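Local atomic coordinates of Lys-gingipain W83 (Porphyromonas gingivalis, PDB entry 4ITC), a protein that cleaves proteins after lysine as a secreted cysteine protease and carries calcium-binding, hemolytic adhesin domains, one of which (K1) is this chain. Residues A[69-74]-A[140-145]; A[63-68]-A[146-151]; A[95-100]-A[109-114]; A[79-84]-A[160-165]. All coordinates share one frame; numbering follows the deposited sequence.

The four contacts lie in one beta sandwich of the Cleaved Adhesin Domain. Contacts 2 and 3, about 9 Å apart (distances between centres), share the five-strand antiparallel sheet in which strand 148-153 pairs with 92-98. Contact 4 belongs to the facing sheet, through strands 75-83 and 161-171, about 17 Å from contact 2 and 18 Å from contact 3. Contact 1 gathers the loops at one end of the sandwich, about 12 Å from contacts 2 and 3 and 24 Å from contact 4. Along the chain 63-68, 69-74 and 79-84 come first, then the local hairpin 95-100/109-114, then 140-145, 146-151 and 160-165. Contacts 1, 2 and 4 join distant segments, and contact 4 includes a calcium ligand.

Contact 1: residues A[69-74]-A[140-145]; sequences LDLPNG and VDLPAG. With GAI (guanidine), chain D.
Leu71 meets Leu142 and Gly145 where two loops close one end of a beta sandwich. Residues 71-74 form a beta turn, with Gly74 N bonded to Leu71 O at 3.0 Å, and the same oxygen accepts Gly145 N at 2.9 Å in a fairly straight bond (164°). The two donors reach it from opposite faces of its carbonyl plane, so one acceptor both closes the turn and joins it to the other loop. CB of Leu142 is directed toward this turn. From CB, the chain continues to CG, anti to the carbonyl carbon (chi1 -58°), from where its two methyls divide the neighbours: CD1 crosses Leu71 CD1 at 3.8 Å, while CD2 packs against Leu111 CD1 and Val149 CG2 of the five-strand sheet. Leu142 O lies 3.2 Å from Gly74 CA, an approach that the bare alpha carbon of glycine allows. Gly74 also has a positive phi (80°). Ala144 rests its CB on Pro72 O at 3.5 Å. A guanidine molecule lies beside Asn73 and Ala144. In one of the two modelled conformers of Asn73, OD1 accepts from guanidine N1 at 2.9 Å and also from N3, while Ala144 CB lies 3.7 Å from the guanidine C.

Contact 2: residues A[63-68]-A[146-151]; sequences YLITPA and TKYVAF
Leu64 and Phe151 form an antiparallel hydrogen-bonded pair between strands 62-65 and 148-153, neighbours in the five-strand sheet of the sandwich. Leu64 N donates to Phe151 O at 2.9 Å, and Phe151 N returns a nearly linear bond (177°) to Leu64 O. Further along, Thr66 N reaches Val149 O at 3.0 Å. The next bond is made by a side chain: Val149 N donates to Thr66 OG1 at 3.1 Å, and that hydroxyl in turn donates to Pro67 O. OG1 stands between the backbone N and the carbonyl carbon of Thr66 (chi1 68°), and this turns it toward the partner strand. Weaker CA-H...O contacts fill in between, among them Ile65 CA to Val149 O and, past the strand end, Ala68 CA to Lys147 O. On its other edge, the 146-151 segment makes a classic beta bulge, Lys147 and Tyr148 both facing Ser98 of strand 92-98.

Apolar contacts divide between the two sides of the sheet. Ile65 lays CG1 against Ala150 CB at 3.8 Å and brings CG2 to Tyr148 CB. The Tyr148 ring extends along the departing 66-68 chain, with Thr66 O at its edge in the ring plane, 3.5 Å from CD1, and Ala68 CB 3.8 Å from CE1. On the other side Leu64 and Phe151 face the second sheet, where both touch Leu164 and the Phe151 ring meets Phe79 edge to face.

Because the Thr66 hydroxyl acts as acceptor for one backbone group and donor to another, polar pairing continues where regular strand pairing stops at Ile65.

Contact 3: residues A[95-100]-A[109-114]; sequences VYASST and NALLEE
Tyr96 and Ala110 face each other as a non-hydrogen-bonded antiparallel pair, the CE2 side of the ring coming up to the alanine: CE2 touches Ala110 CB at 3.7 Å and CD2 comes to 3.6 Å from Ala110 N, obliquely to the ring. Asn109 N lies at the ring edge, in its plane. The tyrosine hydroxyl points on to Arg152, with which it hydrogen-bonds. From the other side of the sheet Leu111 comes in, CG anti to the carbonyl carbon (chi1 -52°), and this swings CD1 alongside the strand until it meets Ala97 CB at 3.8 Å. Leu111 also touches Val140 and Leu142 of the opposite sheet. Val95 and Leu112 point the same way, CB to CB 4.4 Å, and both pack on Phe79.

Val95 N donates to Leu112 O at 2.9 Å. Val95 O takes Leu111 N at 2.7 Å, nearly along the C=O axis, and Leu112 N through a weak bond of 3.5 Å. Two successive residues thus face one, with Leu111 in a helix-like conformation (phi -82°, psi -30°). This is a classic beta bulge, set in the hairpin of strands 92-98 and 109-115 at the border of the five-strand sheet.

Contact 4: residues A[79-84]-A[160-165]; sequences FWVCAQ and FYIDLD. With CA (calcium ion), chain C.
Val81 and Ile162 pack closely on the inner side of this strand pair, Val81 CG2 lying 3.7 Å from Ile162 CG1 as the two side chains cross. Val81 CG2 is anti to the backbone N, beside the carbonyl carbon, which also brings it to 3.4 Å from Asp163 O. Phe79 and Leu164 continue the same layer. Phe79 also touches Val140 of strand 136-142 and Tyr93 of strand 92-98. Backbone bonds fasten the layer: Trp80 pairs with Asp165 in both directions, Cys82 with Asp163 likewise, the straightest being Asp163 N to Cys82 O (177°).

Strands 75-83 and 161-171 are antiparallel neighbours in the second sheet of the sandwich, and a calcium site lies at one end of the contact. Asp165 grips the calcium ion with both carboxylate oxygens, OD1 at 2.4 Å and OD2 at 2.5 Å; Ser7, Glu9, Ser41, Gly43 and Glu166 complete the site. Tyr39 N also bonds to OD2 and so helps to fix the carboxylate.

The opposite end is more open, with Gln84 and Phe160 partly exposed. Gln84 N donates to Tyr161 O at 3.1 Å, from above the carbonyl plane. Its bent side chain then runs beside the two aromatic rings, CG lying 3.6 Å from Tyr161 CD2 and at the edge of the Phe160 ring. Phe160 CE2 sits over the centre of the Tyr161 ring, 3.5 Å above its plane. Gln84 OE1 ends 2.6 Å from Asp163 OD2, their flat groups 38° apart.

Contact 1: residues A[69-74]-A[140-145]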
loop_
_atom_site.group_PDB
_atom_site.type_symbol
_atom_site.label_atom_id
_atom_site.label_comp_id
_atom_site.label_asym_id
_atom_site.label_seq_id
_atom_site.Cartn_x
_atom_site.Cartn_y
_atom_site.Cartn_z
ATOM N N LEU A 69 8.078 -14.795 4.270
ATOM C CA LEU A 69 9.096 -14.162 5.081
ATOM C C LEU A 69 9.589 -15.134 6.167
ATOM O O LEU A 69 8.873 -16.034 6.591
ATOM C CB LEU A 69 8.516 -12.929 5.759
ATOM C CG LEU A 69 7.798 -11.905 4.877
ATOM C CD1 LEU A 69 7.097 -10.848 5.718
ATOM C CD2 LEU A 69 8.760 -11.237 3.910
ATOM N N ASP A 70 10.862 -14.947 6.559
ATOM C CA ASP A 70 11.516 -15.732 7.609
ATOM C C ASP A 70 11.910 -14.786 8.723
ATOM O O ASP A 70 12.929 -14.093 8.645
ATOM C CB ASP A 70 12.782 -16.405 7.023
ATOM C CG ASP A 70 13.495 -17.307 8.019
ATOM O OD1 ASP A 70 12.832 -17.816 8.944
ATOM O OD2 ASP A 70 14.716 -17.515 7.819
ATOM N N LEU A 71 11.068 -14.744 9.755
ATOM C CA LEU A 71 11.199 -13.748 10.808
ATOM C C LEU A 71 11.043 -14.397 12.167
ATOM O O LEU A 71 10.098 -14.103 12.917
ATOM C CB LEU A 71 10.132 -12.670 10.592
ATOM C CG LEU A 71 10.340 -11.801 9.347
ATOM C CD1 LEU A 71 9.119 -10.883 9.138
ATOM C CD2 LEU A 71 11.597 -10.981 9.416
ATOM N N PRO A 72 11.947 -15.336 12.486
ATOM C CA PRO A 72 11.786 -16.083 13.749
ATOM C C PRO A 72 11.830 -15.231 15.013
ATOM O O PRO A 72 11.234 -15.613 16.025
ATOM C CB PRO A 72 12.971 -17.083 13.721
ATOM C CG PRO A 72 13.982 -16.432 12.839
ATOM C CD PRO A 72 13.211 -15.653 11.794
ATOM N N ASN A 73 12.512 -14.097 15.012
ATOM C CA ASN A 73 12.378 -13.156 16.149
ATOM C C ASN A 73 11.883 -11.794 15.677
ATOM O O ASN A 73 12.284 -10.753 16.199
ATOM C CB ASN A 73 13.679 -13.004 16.946
ATOM C CG ASN A 73 13.911 -14.122 17.966
ATOM O OD1 ASN A 73 12.993 -14.666 18.621
ATOM N ND2 ASN A 73 15.172 -14.449 18.133
ATOM N N GLY A 74 11.002 -11.822 14.689
ATOM C CA GLY A 74 10.312 -10.599 14.259
ATOM C C GLY A 74 11.185 -9.766 13.355
ATOM O O GLY A 74 12.267 -10.161 12.962
ATOM N N VAL A 140 6.623 -0.111 11.121
ATOM C CA VAL A 140 5.761 -1.116 11.765
ATOM C C VAL A 140 6.596 -2.269 12.298
ATOM O O VAL A 140 7.405 -2.812 11.590
ATOM C CB VAL A 140 4.752 -1.682 10.725
ATOM C CG1 VAL A 140 3.859 -2.718 11.365
ATOM C CG2 VAL A 140 3.929 -0.532 10.119
ATOM N N ASP A 141 6.401 -2.660 13.554
ATOM C CA ASP A 141 7.077 -3.841 14.097
ATOM C C ASP A 141 6.313 -5.081 13.674
ATOM O O ASP A 141 5.077 -5.137 13.760
ATOM C CB ASP A 141 7.162 -3.732 15.621
ATOM C CG ASP A 141 8.155 -2.637 16.056
ATOM O OD1 ASP A 141 9.285 -2.624 15.518
ATOM O OD2 ASP A 141 7.801 -1.763 16.877
ATOM N N LEU A 142 7.050 -6.098 13.223
ATOM C CA LEU A 142 6.448 -7.338 12.766
ATOM C C LEU A 142 6.647 -8.400 13.840
ATOM O O LEU A 142 7.753 -8.599 14.307
ATOM C CB LEU A 142 7.086 -7.810 11.478
ATOM C CG LEU A 142 7.019 -6.841 10.294
ATOM C CD1 LEU A 142 7.643 -7.411 9.039
ATOM C CD2 LEU A 142 5.569 -6.483 10.015
ATOM N N PRO A 143 5.574 -9.019 14.288
ATOM C CA PRO A 143 5.737 -10.055 15.328
ATOM C C PRO A 143 6.613 -11.229 14.900
ATOM O O PRO A 143 6.745 -11.588 13.704
ATOM C CB PRO A 143 4.302 -10.539 15.556
ATOM C CG PRO A 143 3.422 -9.451 15.061
ATOM C CD PRO A 143 4.150 -8.753 13.966
ATOM N N ALA A 144 7.198 -11.888 15.892
ATOM C CA ALA A 144 7.929 -13.129 15.633
ATOM C C ALA A 144 6.997 -14.160 14.969
ATOM O O ALA A 144 5.846 -14.323 15.389
ATOM C CB ALA A 144 8.435 -13.687 16.961
ATOM N N GLY A 145 7.518 -14.887 13.973
ATOM C CA GLY A 145 6.743 -15.877 13.250
ATOM C C GLY A 145 5.917 -15.341 12.100
ATOM O O GLY A 145 5.201 -16.113 11.449
HETATM C C GAI D . 10.016 -14.579 20.240
HETATM N N1 GAI D . 10.899 -13.691 20.366
HETATM N N2 GAI D . 8.776 -14.464 20.706
HETATM N N3 GAI D . 10.334 -15.677 19.593
#

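Contact 2: residues A[63-68]-A[146-151]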
loop_
_atom_site.group_PDB
_atom_site.type_symbol
_atom_site.label_atom_id
_atom_site.label_comp_id
_atom_site.label_asym_id
_atom_site.label_seq_id
_atom_site.Cartn_x
_atom_site.Cartn_y
_atom_site.Cartn_z
ATOM N N TYR A 63 -5.794 -6.311 -1.682
ATOM C CA TYR A 63 -4.646 -6.741 -0.898
ATOM C C TYR A 63 -3.438 -6.857 -1.780
ATOM O O TYR A 63 -3.515 -7.353 -2.901
ATOM C CB TYR A 63 -4.849 -8.095 -0.265
ATOM C CG TYR A 63 -5.952 -8.214 0.794
ATOM C CD1 TYR A 63 -7.280 -8.207 0.470
ATOM C CD2 TYR A 63 -5.616 -8.406 2.114
ATOM C CE1 TYR A 63 -8.249 -8.347 1.436
ATOM C CE2 TYR A 63 -6.579 -8.555 3.084
ATOM C CZ TYR A 63 -7.906 -8.543 2.716
ATOM O OH TYR A 63 -8.876 -8.720 3.667
ATOM N N LEU A 64 -2.301 -6.400 -1.264
ATOM C CA LEU A 64 -0.976 -6.606 -1.867
ATOM C C LEU A 64 -0.155 -7.292 -0.779
ATOM O O LEU A 64 0.016 -6.738 0.320
ATOM C CB LEU A 64 -0.360 -5.275 -2.251
ATOM C CG LEU A 64 1.072 -5.326 -2.758
ATOM C CD1 LEU A 64 1.222 -6.096 -4.057
ATOM C CD2 LEU A 64 1.618 -3.916 -2.889
ATOM N N ILE A 65 0.367 -8.477 -1.098
ATOM C CA ILE A 65 0.944 -9.349 -0.098
ATOM C C ILE A 65 2.366 -9.730 -0.485
ATOM O O ILE A 65 2.618 -10.089 -1.636
ATOM C CB ILE A 65 0.070 -10.622 0.043
ATOM C CG1 ILE A 65 -1.353 -10.250 0.536
ATOM C CG2 ILE A 65 0.684 -11.647 0.999
ATOM C CD1 ILE A 65 -2.409 -11.248 0.152
ATOM N N THR A 66 3.268 -9.629 0.479
ATOM C CA THR A 66 4.666 -10.027 0.292
ATOM C C THR A 66 4.853 -11.488 -0.064
ATOM O O THR A 66 4.000 -12.327 0.173
ATOM C CB THR A 66 5.509 -9.731 1.539
ATOM O OG1 THR A 66 5.077 -10.604 2.582
ATOM C CG2 THR A 66 5.457 -8.245 1.964
ATOM N N PRO A 67 6.021 -11.792 -0.649
ATOM C CA PRO A 67 6.456 -13.175 -0.615
ATOM C C PRO A 67 6.604 -13.671 0.825
ATOM O O PRO A 67 6.607 -12.872 1.778
ATOM C CB PRO A 67 7.841 -13.098 -1.309
ATOM C CG PRO A 67 7.898 -11.842 -2.040
ATOM C CD PRO A 67 7.023 -10.906 -1.264
ATOM N N ALA A 68 6.738 -14.974 0.980
ATOM C CA ALA A 68 6.922 -15.537 2.300
ATOM C C ALA A 68 8.174 -14.992 2.963
ATOM O O ALA A 68 9.215 -14.850 2.321
ATOM C CB ALA A 68 7.019 -17.057 2.203
ATOM N N THR A 146 6.006 -14.042 11.846
ATOM C CA THR A 146 5.315 -13.455 10.692
ATOM C C THR A 146 5.842 -14.117 9.438
ATOM O O THR A 146 7.057 -14.157 9.204
ATOM C CB THR A 146 5.544 -11.951 10.649
ATOM O OG1 THR A 146 4.889 -11.355 11.772
ATOM C CG2 THR A 146 4.977 -11.323 9.358
ATOM N N LYS A 147 4.932 -14.598 8.606
ATOM C CA LYS A 147 5.303 -15.201 7.330
ATOM C C LYS A 147 4.915 -14.308 6.165
ATOM O O LYS A 147 5.600 -14.261 5.142
ATOM C CB LYS A 147 4.610 -16.545 7.208
ATOM C CG LYS A 147 5.124 -17.424 6.094
ATOM C CD LYS A 147 4.374 -18.749 6.159
ATOM C CE LYS A 147 5.115 -19.882 5.489
ATOM N NZ LYS A 147 5.604 -19.488 4.166
ATOM N N TYR A 148 3.813 -13.587 6.297
ATOM C CA TYR A 148 3.399 -12.657 5.225
ATOM C C TYR A 148 2.946 -11.335 5.783
ATOM O O TYR A 148 2.346 -11.290 6.871
ATOM C CB TYR A 148 2.226 -13.236 4.419
ATOM C CG TYR A 148 2.487 -14.577 3.786
ATOM C CD1 TYR A 148 3.144 -14.677 2.562
ATOM C CD2 TYR A 148 2.049 -15.738 4.402
ATOM C CE1 TYR A 148 3.367 -15.906 1.991
ATOM C CE2 TYR A 148 2.291 -16.985 3.830
ATOM C CZ TYR A 148 2.943 -17.033 2.636
ATOM O OH TYR A 148 3.196 -18.284 2.034
ATOM N N VAL A 149 3.173 -10.271 5.025
ATOM C CA VAL A 149 2.632 -8.966 5.300
ATOM C C VAL A 149 1.684 -8.580 4.177
ATOM O O VAL A 149 2.014 -8.751 3.008
ATOM C CB VAL A 149 3.757 -7.941 5.443
ATOM C CG1 VAL A 149 3.241 -6.497 5.474
ATOM C CG2 VAL A 149 4.590 -8.250 6.683
ATOM N N ALA A 150 0.533 -8.018 4.548
ATOM C CA ALA A 150 -0.455 -7.530 3.594
ATOM C C ALA A 150 -0.706 -6.073 3.777
ATOM O O ALA A 150 -0.835 -5.575 4.887
ATOM C CB ALA A 150 -1.772 -8.284 3.741
ATOM N N PHE A 151 -0.803 -5.382 2.649
ATOM C CA PHE A 151 -1.285 -3.996 2.557
ATOM C C PHE A 151 -2.684 -4.024 1.974
ATOM O O PHE A 151 -2.877 -4.544 0.856
ATOM C CB PHE A 151 -0.366 -3.191 1.631
ATOM C CG PHE A 151 1.088 -3.146 2.089
ATOM C CD1 PHE A 151 1.974 -4.129 1.714
ATOM C CD2 PHE A 151 1.513 -2.157 2.955
ATOM C CE1 PHE A 151 3.289 -4.123 2.146
ATOM C CE2 PHE A 151 2.843 -2.130 3.364
ATOM C CZ PHE A 151 3.716 -3.099 2.981
#

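Contact 3: residues A[95-100]-A[109-114]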
loop_
_atom_site.group_PDB
_atom_site.type_symbol
_atom_site.label_atom_id
_atom_site.label_comp_id
_atom_site.label_asym_id
_atom_site.label_seq_id
_atom_site.Cartn_x
_atom_site.Cartn_y
_atom_site.Cartn_z
ATOM N N VAL A 95 -2.206 -2.410 7.416
ATOM C CA VAL A 95 -1.150 -3.357 7.222
ATOM C C VAL A 95 -1.324 -4.476 8.224
ATOM O O VAL A 95 -1.560 -4.208 9.432
ATOM C CB VAL A 95 0.233 -2.691 7.448
ATOM C CG1 VAL A 95 1.373 -3.664 7.338
ATOM C CG2 VAL A 95 0.416 -1.504 6.526
ATOM N N TYR A 96 -1.230 -5.730 7.763
ATOM C CA TYR A 96 -1.457 -6.919 8.587
ATOM C C TYR A 96 -0.283 -7.854 8.488
ATOM O O TYR A 96 0.396 -7.859 7.456
ATOM C CB TYR A 96 -2.675 -7.751 8.067
ATOM C CG TYR A 96 -3.990 -7.005 8.038
ATOM C CD1 TYR A 96 -4.324 -6.170 6.978
ATOM C CD2 TYR A 96 -4.906 -7.145 9.083
ATOM C CE1 TYR A 96 -5.539 -5.496 6.960
ATOM C CE2 TYR A 96 -6.108 -6.477 9.067
ATOM C CZ TYR A 96 -6.440 -5.667 8.005
ATOM O OH TYR A 96 -7.659 -4.998 7.977
ATOM N N ALA A 97 -0.105 -8.673 9.520
ATOM C CA ALA A 97 0.818 -9.799 9.506
ATOM C C ALA A 97 0.019 -11.081 9.613
ATOM O O ALA A 97 -0.951 -11.159 10.365
ATOM C CB ALA A 97 1.850 -9.716 10.634
ATOM N N SER A 98 0.408 -12.077 8.846
ATOM C CA SER A 98 -0.060 -13.429 9.055
ATOM C C SER A 98 1.099 -14.348 9.406
ATOM O O SER A 98 2.159 -14.255 8.806
ATOM C CB SER A 98 -0.727 -13.941 7.796
ATOM O OG SER A 98 -0.923 -15.340 7.850
ATOM N N SER A 99 0.841 -15.249 10.359
ATOM C CA SER A 99 1.755 -16.314 10.724
ATOM C C SER A 99 1.491 -17.620 9.985
ATOM O O SER A 99 2.331 -18.549 10.053
ATOM C CB SER A 99 1.673 -16.593 12.239
ATOM O OG SER A 99 0.389 -17.031 12.628
ATOM N N THR A 100 0.369 -17.666 9.261
ATOM C CA THR A 100 -0.125 -18.923 8.654
ATOM C C THR A 100 -0.098 -18.805 7.143
ATOM O O THR A 100 0.950 -18.915 6.504
ATOM C CB THR A 100 -1.518 -19.264 9.211
ATOM O OG1 THR A 100 -2.399 -18.176 9.018
ATOM C CG2 THR A 100 -1.453 -19.530 10.723
ATOM N N ASN A 109 -4.456 -9.574 12.072
ATOM C CA ASN A 109 -3.722 -8.752 13.016
ATOM C C ASN A 109 -3.338 -7.465 12.314
ATOM O O ASN A 109 -2.320 -7.488 11.589
ATOM C CB ASN A 109 -2.487 -9.505 13.497
ATOM C CG ASN A 109 -1.715 -8.726 14.547
ATOM O OD1 ASN A 109 -2.138 -7.648 14.953
ATOM N ND2 ASN A 109 -0.550 -9.221 14.913
ATOM N N ALA A 110 -4.153 -6.421 12.480
ATOM C CA ALA A 110 -3.863 -5.096 11.915
ATOM C C ALA A 110 -2.824 -4.446 12.759
ATOM O O ALA A 110 -3.092 -4.073 13.930
ATOM C CB ALA A 110 -5.065 -4.175 11.808
ATOM N N LEU A 111 -1.658 -4.285 12.170
ATOM C CA LEU A 111 -0.518 -3.651 12.831
ATOM C C LEU A 111 -0.566 -2.152 12.774
ATOM O O LEU A 111 -0.003 -1.461 13.639
ATOM C CB LEU A 111 0.792 -4.147 12.196
ATOM C CG LEU A 111 0.996 -5.680 12.091
ATOM C CD1 LEU A 111 2.306 -5.988 11.398
ATOM C CD2 LEU A 111 0.949 -6.342 13.446
ATOM N N LEU A 112 -1.169 -1.633 11.712
ATOM C CA LEU A 112 -1.289 -0.218 11.411
ATOM C C LEU A 112 -2.589 -0.050 10.622
ATOM O O LEU A 112 -2.867 -0.832 9.745
ATOM C CB LEU A 112 -0.087 0.289 10.602
ATOM C CG LEU A 112 -0.104 1.750 10.144
ATOM C CD1 LEU A 112 -0.305 2.695 11.290
ATOM C CD2 LEU A 112 1.218 2.089 9.474
ATOM N N GLU A 113 -3.406 0.916 10.987
ATOM C CA GLU A 113 -4.629 1.196 10.245
ATOM C C GLU A 113 -4.879 2.681 10.330
ATOM O O GLU A 113 -4.897 3.253 11.442
ATOM C CB GLU A 113 -5.806 0.407 10.810
ATOM C CG GLU A 113 -7.113 0.739 10.120
ATOM C CD GLU A 113 -8.259 -0.222 10.362
ATOM O OE1 GLU A 113 -8.115 -1.181 11.174
ATOM O OE2 GLU A 113 -9.323 -0.009 9.744
ATOM N N GLU A 114 -5.079 3.347 9.195
ATOM C CA GLU A 114 -5.265 4.779 9.186
ATOM C C GLU A 114 -5.920 5.276 7.930
ATOM O O GLU A 114 -5.966 4.570 6.909
ATOM C CB GLU A 114 -3.940 5.509 9.398
ATOM C CG GLU A 114 -2.994 5.471 8.230
ATOM C CD GLU A 114 -1.679 6.228 8.478
ATOM O OE1 GLU A 114 -1.041 6.617 7.474
ATOM O OE2 GLU A 114 -1.313 6.438 9.664
HETATM O O HOH W 1 -3.241 -11.964 11.122
#

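Contact 4: residues A[79-84]-A[160-165]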
loop_
_atom_site.group_PDB
_atom_site.type_symbol
_atom_site.label_atom_id
_atom_site.label_comp_id
_atom_site.label_asym_id
_atom_site.label_seq_id
_atom_site.Cartn_x
_atom_site.Cartn_y
_atom_site.Cartn_z
ATOM N N PHE A 79 7.844 1.621 4.925
ATOM C CA PHE A 79 7.331 1.865 3.572
ATOM C C PHE A 79 6.894 3.295 3.519
ATOM O O PHE A 79 6.798 3.974 4.544
ATOM C CB PHE A 79 6.156 0.919 3.218
ATOM C CG PHE A 79 4.976 1.029 4.117
ATOM C CD1 PHE A 79 4.929 0.312 5.286
ATOM C CD2 PHE A 79 3.887 1.809 3.787
ATOM C CE1 PHE A 79 3.844 0.385 6.134
ATOM C CE2 PHE A 79 2.787 1.882 4.625
ATOM C CZ PHE A 79 2.774 1.168 5.806
ATOM N N TRP A 80 6.628 3.757 2.302
ATOM C CA TRP A 80 6.174 5.126 2.019
ATOM C C TRP A 80 4.768 5.055 1.421
ATOM O O TRP A 80 4.477 4.162 0.607
ATOM C CB TRP A 80 7.138 5.797 1.034
ATOM C CG TRP A 80 8.486 6.041 1.633
ATOM C CD1 TRP A 80 9.500 5.144 1.717
ATOM C CD2 TRP A 80 8.967 7.259 2.225
ATOM N NE1 TRP A 80 10.585 5.710 2.323
ATOM C CE2 TRP A 80 10.281 7.002 2.662
ATOM C CE3 TRP A 80 8.401 8.513 2.479
ATOM C CZ2 TRP A 80 11.055 7.960 3.280
ATOM C CZ3 TRP A 80 9.190 9.490 3.106
ATOM C CH2 TRP A 80 10.484 9.215 3.476
ATOM N N VAL A 81 3.922 5.998 1.812
ATOM C CA VAL A 81 2.557 6.088 1.345
ATOM C C VAL A 81 2.194 7.540 1.044
ATOM O O VAL A 81 2.690 8.472 1.671
ATOM C CB VAL A 81 1.598 5.490 2.396
ATOM C CG1 VAL A 81 1.638 6.234 3.713
ATOM C CG2 VAL A 81 0.191 5.342 1.873
ATOM N N CYS A 82 1.308 7.720 0.081
ATOM C CA CYS A 82 0.711 9.009 -0.154
ATOM C C CYS A 82 -0.625 8.835 -0.790
ATOM O O CYS A 82 -0.985 7.729 -1.230
ATOM C CB CYS A 82 1.576 9.904 -1.023
ATOM S SG CYS A 82 1.613 9.481 -2.778
ATOM N N ALA A 83 -1.348 9.954 -0.819
ATOM C CA ALA A 83 -2.507 10.141 -1.671
ATOM C C ALA A 83 -1.998 10.692 -2.990
ATOM O O ALA A 83 -1.312 11.710 -3.034
ATOM C CB ALA A 83 -3.461 11.149 -1.064
ATOM N N GLN A 84 -2.404 10.083 -4.093
ATOM C CA GLN A 84 -1.991 10.585 -5.397
ATOM C C GLN A 84 -2.483 12.002 -5.671
ATOM O O GLN A 84 -1.770 12.782 -6.295
ATOM C CB GLN A 84 -2.504 9.605 -6.491
ATOM C CG GLN A 84 -2.295 10.064 -7.939
ATOM C CD GLN A 84 -0.831 10.209 -8.312
ATOM O OE1 GLN A 84 0.080 9.648 -7.690
ATOM N NE2 GLN A 84 -0.597 11.013 -9.370
ATOM N N PHE A 160 -9.312 9.103 -4.652
ATOM C CA PHE A 160 -8.623 8.888 -5.942
ATOM C C PHE A 160 -7.765 7.636 -5.850
ATOM O O PHE A 160 -8.280 6.544 -6.045
ATOM C CB PHE A 160 -7.896 10.136 -6.448
ATOM C CG PHE A 160 -7.472 10.057 -7.890
ATOM C CD1 PHE A 160 -8.392 9.724 -8.867
ATOM C CD2 PHE A 160 -6.176 10.298 -8.258
ATOM C CE1 PHE A 160 -8.021 9.676 -10.218
ATOM C CE2 PHE A 160 -5.787 10.241 -9.622
ATOM C CZ PHE A 160 -6.709 9.917 -10.582
ATOM N N TYR A 161 -6.479 7.780 -5.632
ATOM C CA TYR A 161 -5.578 6.633 -5.410
ATOM C C TYR A 161 -4.824 6.767 -4.116
ATOM O O TYR A 161 -4.494 7.871 -3.680
ATOM C CB TYR A 161 -4.503 6.435 -6.473
ATOM C CG TYR A 161 -4.819 6.625 -7.924
ATOM C CD1 TYR A 161 -6.112 6.425 -8.437
ATOM C CD2 TYR A 161 -3.786 6.929 -8.803
ATOM C CE1 TYR A 161 -6.350 6.604 -9.789
ATOM C CE2 TYR A 161 -4.015 7.091 -10.161
ATOM C CZ TYR A 161 -5.297 6.928 -10.639
ATOM O OH TYR A 161 -5.619 7.037 -11.992
ATOM N N ILE A 162 -4.505 5.608 -3.530
ATOM C CA ILE A 162 -3.438 5.484 -2.580
ATOM C C ILE A 162 -2.221 4.907 -3.307
ATOM O O ILE A 162 -2.334 3.925 -4.054
ATOM C CB ILE A 162 -3.833 4.619 -1.339
ATOM C CG1 ILE A 162 -2.689 4.597 -0.311
ATOM C CG2 ILE A 162 -4.323 3.232 -1.698
ATOM C CD1 ILE A 162 -3.121 3.962 0.994
ATOM N N ASP A 163 -1.064 5.497 -3.060
ATOM C CA ASP A 163 0.183 5.046 -3.635
ATOM C C ASP A 163 1.083 4.514 -2.495
ATOM O O ASP A 163 1.141 5.099 -1.425
ATOM C CB ASP A 163 0.928 6.186 -4.288
ATOM C CG ASP A 163 0.174 6.941 -5.375
ATOM O OD1 ASP A 163 -0.903 6.544 -5.884
ATOM O OD2 ASP A 163 0.750 8.034 -5.744
ATOM N N LEU A 164 1.871 3.498 -2.814
ATOM C CA LEU A 164 2.715 2.785 -1.875
ATOM C C LEU A 164 4.051 2.523 -2.560
ATOM O O LEU A 164 4.086 2.157 -3.748
ATOM C CB LEU A 164 2.048 1.449 -1.475
ATOM C CG LEU A 164 2.894 0.432 -0.719
ATOM C CD1 LEU A 164 3.035 0.906 0.707
ATOM C CD2 LEU A 164 2.228 -0.948 -0.714
ATOM N N ASP A 165 5.158 2.722 -1.821
ATOM C CA ASP A 165 6.495 2.536 -2.414
ATOM C C ASP A 165 7.523 2.142 -1.381
ATOM O O ASP A 165 7.332 2.325 -0.162
ATOM C CB ASP A 165 6.931 3.806 -3.160
ATOM C CG ASP A 165 7.957 3.548 -4.258
ATOM O OD1 ASP A 165 8.225 2.384 -4.614
ATOM O OD2 ASP A 165 8.476 4.548 -4.811
HETATM CA CA CA C . 9.901 3.099 -6.225
#